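Long-range contacts in Fdc1 (Candida dubliniensis, PDB 4ZAD), which probably catalyses the reversible decarboxylation of cinnamic, coumaric and ferulic acids to their vinyl derivatives, using a prenylated flavin and manganese: residues N66-L71 with K142-L147; V29-E34 with N53-D58. All blocks are in the same frame, centred on the assembly; numbering follows the deposited sequence.

Contact 1 (N66-L71 with K142-L147); sequences NLFRIL and KLPVPL
Phe68 lays one face of its ring against the pyrrolidine of Pro144, a CH-pi contact in which Pro144 CD stands 3.9 Å from the centroid of the Phe68 ring and 17° off the ring normal. The methylene is displaced toward the rim, nearest CE2 and CZ, while Pro144 CG lies nearer CE1 and CD1. A chi1 of 39° sets CG of Phe68 between the backbone N and the carbonyl carbon. The ring end of the side chain comes nearer to 142-147 than its base does, and Phe68 itself follows a cis peptide bond.

Around this CH-pi contact the contacts are apolar. Leu143 crosses Phe68 at about a right angle and meets the ring obliquely, with its CB 3.8 Å from Phe68 CE2. At the ring edge, near its plane, Val145 CG2 approaches Phe68 CZ at 4.1 Å. The packing continues on both sides along the chain: Leu67 CB touches Leu143 CD2 at 3.9 Å, and Ile70 reaches out with its terminal CD1 to Pro146 CD at 4.2 Å.

The two segments run roughly the same way, their touching parts 16° apart. Residues 69-71 form an inner strand, between strands 49-52 and 317-319, of a four-stranded mixed sheet to which the UbiD N-terminal and Rift-related ranges both contribute, whereas 142-147 is an irregular loop in the Rift-related, FMN-binding range. Its proline-rich backbone bends at Pro144, the centre of an inverse gamma turn closed by a weak bond from Val145 N to Leu143 O.

Polar atoms enter mainly through the carbonyl of that turn. Pro144 O lies 3.3 Å from Phe68 CE1 and also faces Ile70 CD1. The Leu67 carbonyl, near Pro144 CD, accepts hydrogen bonds from the side-chain amides of Gln57 and Asn61. Met270 and Met318 also touch the Phe68 side chain.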
loop_
_atom_site.group_PDB
_atom_site.type_symbol
_atom_site.label_atom_id
_atom_site.label_comp_id
_atom_site.label_asym_id
_atom_site.label_seq_id
_atom_site.Cartn_x
_atom_site.Cartn_y
_atom_site.Cartn_z
ATOM N N ASN A 66 -5.201 -28.437 34.211
ATOM C CA ASN A 66 -6.372 -28.076 33.413
ATOM C C ASN A 66 -6.483 -26.609 32.970
ATOM O O ASN A 66 -7.160 -26.329 32.003
ATOM C CB ASN A 66 -7.640 -28.436 34.199
ATOM C CG ASN A 66 -7.874 -29.921 34.291
ATOM O OD1 ASN A 66 -8.371 -30.409 35.295
ATOM N ND2 ASN A 66 -7.537 -30.643 33.242
ATOM N N LEU A 67 -5.856 -25.684 33.687
ATOM C CA LEU A 67 -6.055 -24.250 33.457
ATOM C C LEU A 67 -4.741 -23.513 33.260
ATOM O O LEU A 67 -3.923 -23.487 34.192
ATOM C CB LEU A 67 -6.743 -23.621 34.680
ATOM C CG LEU A 67 -8.192 -24.035 34.874
ATOM C CD1 LEU A 67 -8.755 -23.570 36.224
ATOM C CD2 LEU A 67 -8.973 -23.448 33.698
ATOM N N PHE A 68 -4.479 -22.962 32.063
ATOM C CA PHE A 68 -5.037 -23.413 30.775
ATOM C C PHE A 68 -3.876 -23.367 29.777
ATOM O O PHE A 68 -2.801 -22.821 30.095
ATOM C CB PHE A 68 -6.190 -22.529 30.300
ATOM C CG PHE A 68 -5.978 -21.078 30.559
ATOM C CD1 PHE A 68 -5.153 -20.331 29.740
ATOM C CD2 PHE A 68 -6.602 -20.460 31.626
ATOM C CE1 PHE A 68 -4.928 -18.986 29.987
ATOM C CE2 PHE A 68 -6.395 -19.121 31.897
ATOM C CZ PHE A 68 -5.551 -18.372 31.087
ATOM N N ARG A 69 -4.078 -23.968 28.608
ATOM C CA ARG A 69 -3.166 -23.796 27.461
ATOM C C ARG A 69 -3.657 -22.612 26.669
ATOM O O ARG A 69 -4.772 -22.156 26.887
ATOM C CB ARG A 69 -3.199 -25.011 26.522
ATOM C CG ARG A 69 -2.458 -26.256 27.043
ATOM C CD ARG A 69 -3.349 -27.513 27.084
ATOM N NE ARG A 69 -3.458 -28.207 25.796
ATOM C CZ ARG A 69 -4.427 -29.070 25.484
ATOM N NH1 ARG A 69 -5.407 -29.340 26.328
ATOM N NH2 ARG A 69 -4.436 -29.657 24.302
ATOM N N ILE A 70 -2.845 -22.140 25.728
ATOM C CA ILE A 70 -3.254 -21.064 24.811
ATOM C C ILE A 70 -3.117 -21.476 23.341
ATOM O O ILE A 70 -2.062 -21.959 22.931
ATOM C CB ILE A 70 -2.485 -19.744 25.082
ATOM C CG1 ILE A 70 -2.899 -19.184 26.454
ATOM C CG2 ILE A 70 -2.752 -18.696 23.951
ATOM C CD1 ILE A 70 -2.022 -18.035 26.938
ATOM N N LEU A 71 -4.190 -21.324 22.557
ATOM C CA LEU A 71 -4.087 -21.366 21.090
ATOM C C LEU A 71 -3.958 -19.930 20.650
ATOM O O LEU A 71 -4.736 -19.087 21.083
ATOM C CB LEU A 71 -5.333 -21.969 20.444
ATOM C CG LEU A 71 -5.303 -22.004 18.918
ATOM C CD1 LEU A 71 -4.113 -22.805 18.432
ATOM C CD2 LEU A 71 -6.587 -22.560 18.337
ATOM N N LYS A 142 -3.770 -15.850 39.505
ATOM C CA LYS A 142 -2.885 -17.015 39.457
ATOM C C LYS A 142 -2.882 -17.784 38.135
ATOM O O LYS A 142 -1.974 -18.593 37.879
ATOM C CB LYS A 142 -3.206 -17.969 40.621
ATOM C CG LYS A 142 -3.231 -17.275 42.016
ATOM C CD LYS A 142 -1.903 -16.591 42.352
ATOM C CE LYS A 142 -1.922 -15.927 43.720
ATOM N NZ LYS A 142 -1.072 -14.691 43.827
ATOM N N LEU A 143 -3.863 -17.503 37.282
ATOM C CA LEU A 143 -3.929 -18.133 35.948
ATOM C C LEU A 143 -2.873 -17.540 34.994
ATOM O O LEU A 143 -2.434 -16.405 35.175
ATOM C CB LEU A 143 -5.345 -17.997 35.379
ATOM C CG LEU A 143 -6.450 -18.648 36.233
ATOM C CD1 LEU A 143 -7.838 -18.388 35.625
ATOM C CD2 LEU A 143 -6.175 -20.113 36.368
ATOM N N PRO A 144 -2.461 -18.301 33.974
ATOM C CA PRO A 144 -1.470 -17.835 33.024
ATOM C C PRO A 144 -2.095 -16.967 31.933
ATOM O O PRO A 144 -2.164 -17.362 30.751
ATOM C CB PRO A 144 -0.925 -19.126 32.456
ATOM C CG PRO A 144 -2.068 -20.031 32.463
ATOM C CD PRO A 144 -2.984 -19.611 33.572
ATOM N N VAL A 145 -2.523 -15.782 32.363
ATOM C CA VAL A 145 -3.116 -14.761 31.522
ATOM C C VAL A 145 -1.946 -13.964 31.011
ATOM O O VAL A 145 -1.085 -13.556 31.791
ATOM C CB VAL A 145 -4.087 -13.877 32.353
ATOM C CG1 VAL A 145 -4.663 -12.720 31.542
ATOM C CG2 VAL A 145 -5.198 -14.747 32.936
ATOM N N PRO A 146 -1.878 -13.767 29.702
ATOM C CA PRO A 146 -0.710 -13.111 29.122
ATOM C C PRO A 146 -0.675 -11.604 29.291
ATOM O O PRO A 146 -1.736 -10.973 29.363
ATOM C CB PRO A 146 -0.838 -13.423 27.631
ATOM C CG PRO A 146 -2.280 -13.692 27.405
ATOM C CD PRO A 146 -2.806 -14.277 28.676
ATOM N N LEU A 147 0.538 -11.041 29.323
ATOM C CA LEU A 147 0.749 -9.620 29.086
ATOM C C LEU A 147 1.236 -9.481 27.634
ATOM O O LEU A 147 2.434 -9.672 27.280
ATOM C CB LEU A 147 1.754 -9.048 30.066
ATOM C CG LEU A 147 1.937 -7.527 30.066
ATOM C CD1 LEU A 147 0.954 -6.903 31.023
ATOM C CD2 LEU A 147 3.367 -7.164 30.461
#

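Contact 2 (V29-E34 with N53-D58); sequences VDPNLE and NNLKQD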
loop_
_atom_site.group_PDB
_atom_site.type_symbol
_atom_site.label_atom_id
_atom_site.label_comp_id
_atom_site.label_asym_id
_atom_site.label_seq_id
_atom_site.Cartn_x
_atom_site.Cartn_y
_atom_site.Cartn_z
ATOM N N VAL A 29 6.944 -21.491 27.782
ATOM C CA VAL A 29 6.849 -20.103 27.306
ATOM C C VAL A 29 6.170 -19.287 28.392
ATOM O O VAL A 29 5.257 -19.779 29.064
ATOM C CB VAL A 29 6.022 -20.040 26.000
ATOM C CG1 VAL A 29 5.831 -18.591 25.524
ATOM C CG2 VAL A 29 6.685 -20.920 24.937
ATOM N N ASP A 30 6.644 -18.053 28.570
ATOM C CA ASP A 30 6.220 -17.188 29.688
ATOM C C ASP A 30 5.058 -16.352 29.216
ATOM O O ASP A 30 5.148 -15.723 28.173
ATOM C CB ASP A 30 7.379 -16.283 30.170
ATOM C CG ASP A 30 7.087 -15.570 31.512
ATOM O OD1 ASP A 30 5.992 -15.700 32.074
ATOM O OD2 ASP A 30 7.963 -14.847 32.028
ATOM N N PRO A 31 3.951 -16.362 29.966
ATOM C CA PRO A 31 2.804 -15.471 29.676
ATOM C C PRO A 31 3.173 -13.993 29.643
ATOM O O PRO A 31 2.582 -13.195 28.883
ATOM C CB PRO A 31 1.849 -15.741 30.839
ATOM C CG PRO A 31 2.154 -17.157 31.254
ATOM C CD PRO A 31 3.595 -17.434 30.920
ATOM N N ASN A 32 4.139 -13.636 30.479
ATOM C CA ASN A 32 4.701 -12.298 30.444
ATOM C C ASN A 32 5.557 -12.088 29.201
ATOM O O ASN A 32 6.740 -12.414 29.198
ATOM C CB ASN A 32 5.519 -12.003 31.703
ATOM C CG ASN A 32 5.958 -10.561 31.765
ATOM O OD1 ASN A 32 5.349 -9.707 31.127
ATOM N ND2 ASN A 32 7.015 -10.276 32.529
ATOM N N LEU A 33 4.908 -11.583 28.156
ATOM C CA LEU A 33 5.505 -11.024 26.937
ATOM C C LEU A 33 5.896 -11.987 25.852
ATOM O O LEU A 33 6.050 -11.545 24.735
ATOM C CB LEU A 33 6.687 -10.086 27.212
ATOM C CG LEU A 33 6.351 -8.755 27.903
ATOM C CD1 LEU A 33 7.613 -7.930 28.157
ATOM C CD2 LEU A 33 5.284 -7.929 27.132
ATOM N N GLU A 34 6.073 -13.272 26.117
ATOM C CA GLU A 34 6.598 -14.175 25.066
ATOM C C GLU A 34 5.474 -14.759 24.232
ATOM O O GLU A 34 5.663 -15.124 23.061
ATOM C CB GLU A 34 7.426 -15.341 25.673
ATOM C CG GLU A 34 8.571 -14.909 26.599
ATOM C CD GLU A 34 9.433 -16.075 27.139
ATOM O OE1 GLU A 34 9.127 -17.257 26.860
ATOM O OE2 GLU A 34 10.422 -15.774 27.863
ATOM N N ASN A 53 1.172 -25.652 24.855
ATOM C CA ASN A 53 0.848 -26.678 25.849
ATOM C C ASN A 53 1.554 -26.477 27.202
ATOM O O ASN A 53 1.096 -26.987 28.215
ATOM C CB ASN A 53 1.195 -28.071 25.330
ATOM C CG ASN A 53 0.427 -28.470 24.070
ATOM O OD1 ASN A 53 0.954 -29.238 23.255
ATOM N ND2 ASN A 53 -0.813 -27.996 23.915
ATOM N N ASN A 54 2.673 -25.757 27.226
ATOM C CA ASN A 54 3.489 -25.656 28.447
ATOM C C ASN A 54 3.775 -24.211 28.760
ATOM O O ASN A 54 4.812 -23.697 28.414
ATOM C CB ASN A 54 4.799 -26.457 28.278
ATOM C CG ASN A 54 5.639 -26.574 29.587
ATOM O OD1 ASN A 54 5.246 -26.129 30.678
ATOM N ND2 ASN A 54 6.809 -27.191 29.454
ATOM N N LEU A 55 2.805 -23.563 29.395
ATOM C CA LEU A 55 2.929 -22.175 29.818
ATOM C C LEU A 55 3.585 -22.130 31.205
ATOM O O LEU A 55 3.488 -23.110 31.965
ATOM C CB LEU A 55 1.546 -21.518 29.838
ATOM C CG LEU A 55 0.977 -21.017 28.500
ATOM C CD1 LEU A 55 -0.438 -20.461 28.684
ATOM C CD2 LEU A 55 1.866 -19.954 27.881
ATOM N N LYS A 56 4.272 -21.028 31.523
ATOM C CA LYS A 56 4.916 -20.893 32.826
ATOM C C LYS A 56 3.860 -20.534 33.828
ATOM O O LYS A 56 3.248 -19.472 33.723
ATOM C CB LYS A 56 6.013 -19.817 32.849
ATOM C CG LYS A 56 6.728 -19.662 34.246
ATOM C CD LYS A 56 7.946 -18.698 34.180
ATOM C CE LYS A 56 8.512 -18.280 35.575
ATOM N NZ LYS A 56 8.122 -16.867 36.013
ATOM N N GLN A 57 3.696 -21.408 34.818
ATOM C CA GLN A 57 2.586 -21.347 35.755
ATOM C C GLN A 57 2.958 -20.730 37.096
ATOM O O GLN A 57 4.085 -20.874 37.592
ATOM C CB GLN A 57 2.006 -22.741 35.961
ATOM C CG GLN A 57 1.150 -23.226 34.785
ATOM C CD GLN A 57 -0.303 -22.687 34.823
ATOM O OE1 GLN A 57 -0.571 -21.535 35.247
ATOM N NE2 GLN A 57 -1.239 -23.520 34.363
ATOM N N ASP A 58 1.996 -19.998 37.648
ATOM C CA ASP A 58 2.095 -19.449 38.975
ATOM C C ASP A 58 1.848 -20.648 39.917
ATOM O O ASP A 58 0.972 -21.468 39.647
ATOM C CB ASP A 58 1.067 -18.321 39.161
ATOM C CG ASP A 58 1.159 -17.670 40.521
ATOM O OD1 ASP A 58 0.758 -18.295 41.523
ATOM O OD2 ASP A 58 1.638 -16.532 40.594
#
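Asp30 and Lys56 lie side by side and point the same way, the carboxylate following the aliphatic part of the lysine. With CG anti to the backbone N in both (chi1 -168° in Asp30), the two chains set off in the same direction. Asp30 OD1 rests 4.2 Å from Lys56 CD, whereas Asp30 OD2 and Lys56 NZ remain 4.5 Å apart, too far for a salt bridge, although the opposite charges may still attract. OD1 is also met from above the carboxylate plane by the backbone N of Asn32, at 3.2 Å, which makes an Asx turn. A second carboxylate grips the same residue: Glu34 OE1 accepts from Asp30 N, likewise from above its plane.

One residue earlier the backbones join in a single parallel bridge, Val29 with Leu55. Strands 22-25 and 49-52 are parallel neighbours joined through helix 34-45, a beta-alpha-beta crossover, and the bridge carries their pairing on past the strand ends. Val29 N donates to Asn54 O at 3.1 Å, and Lys56 N donates to Val29 O at 2.9 Å. Leu55 CA adds a CA-H...O contact to the same Val29 oxygen, 3.4 Å away.

Beyond the bridge, Pro31 sets its ring against Lys56, with Pro31 CD 3.5 Å from Lys56 O and also close to Lys56 CB. Leu55 CD2 approaches that same Pro31 CD more loosely. Leu55 and Val29 also pack on Val35 of helix 34-45, and Val29 touches Tyr511 of the second subunit. The amide of Asn54 bonds to the carbonyl of Asp26.

In the fold
From the N terminus, the chain leaves strand 22-25, passes through residues 29-34, comes back through helix 34-45 and runs parallel to the first strand as 49-52, reaching 53-58, where contact 2 closes this short loop. Contact 1 opens afterwards: residues 66-71 lead into the next strand of the same sheet, and some seventy residues later 142-147 comes back against them. The two closures therefore follow in series, neither nesting nor crossing. Their centres are about 7 Å apart, and a probable hydrogen bond from Leu147 N to Pro31 O links them directly. Together they tie the loops of the N-terminal region to one another and to the Rift-related domain.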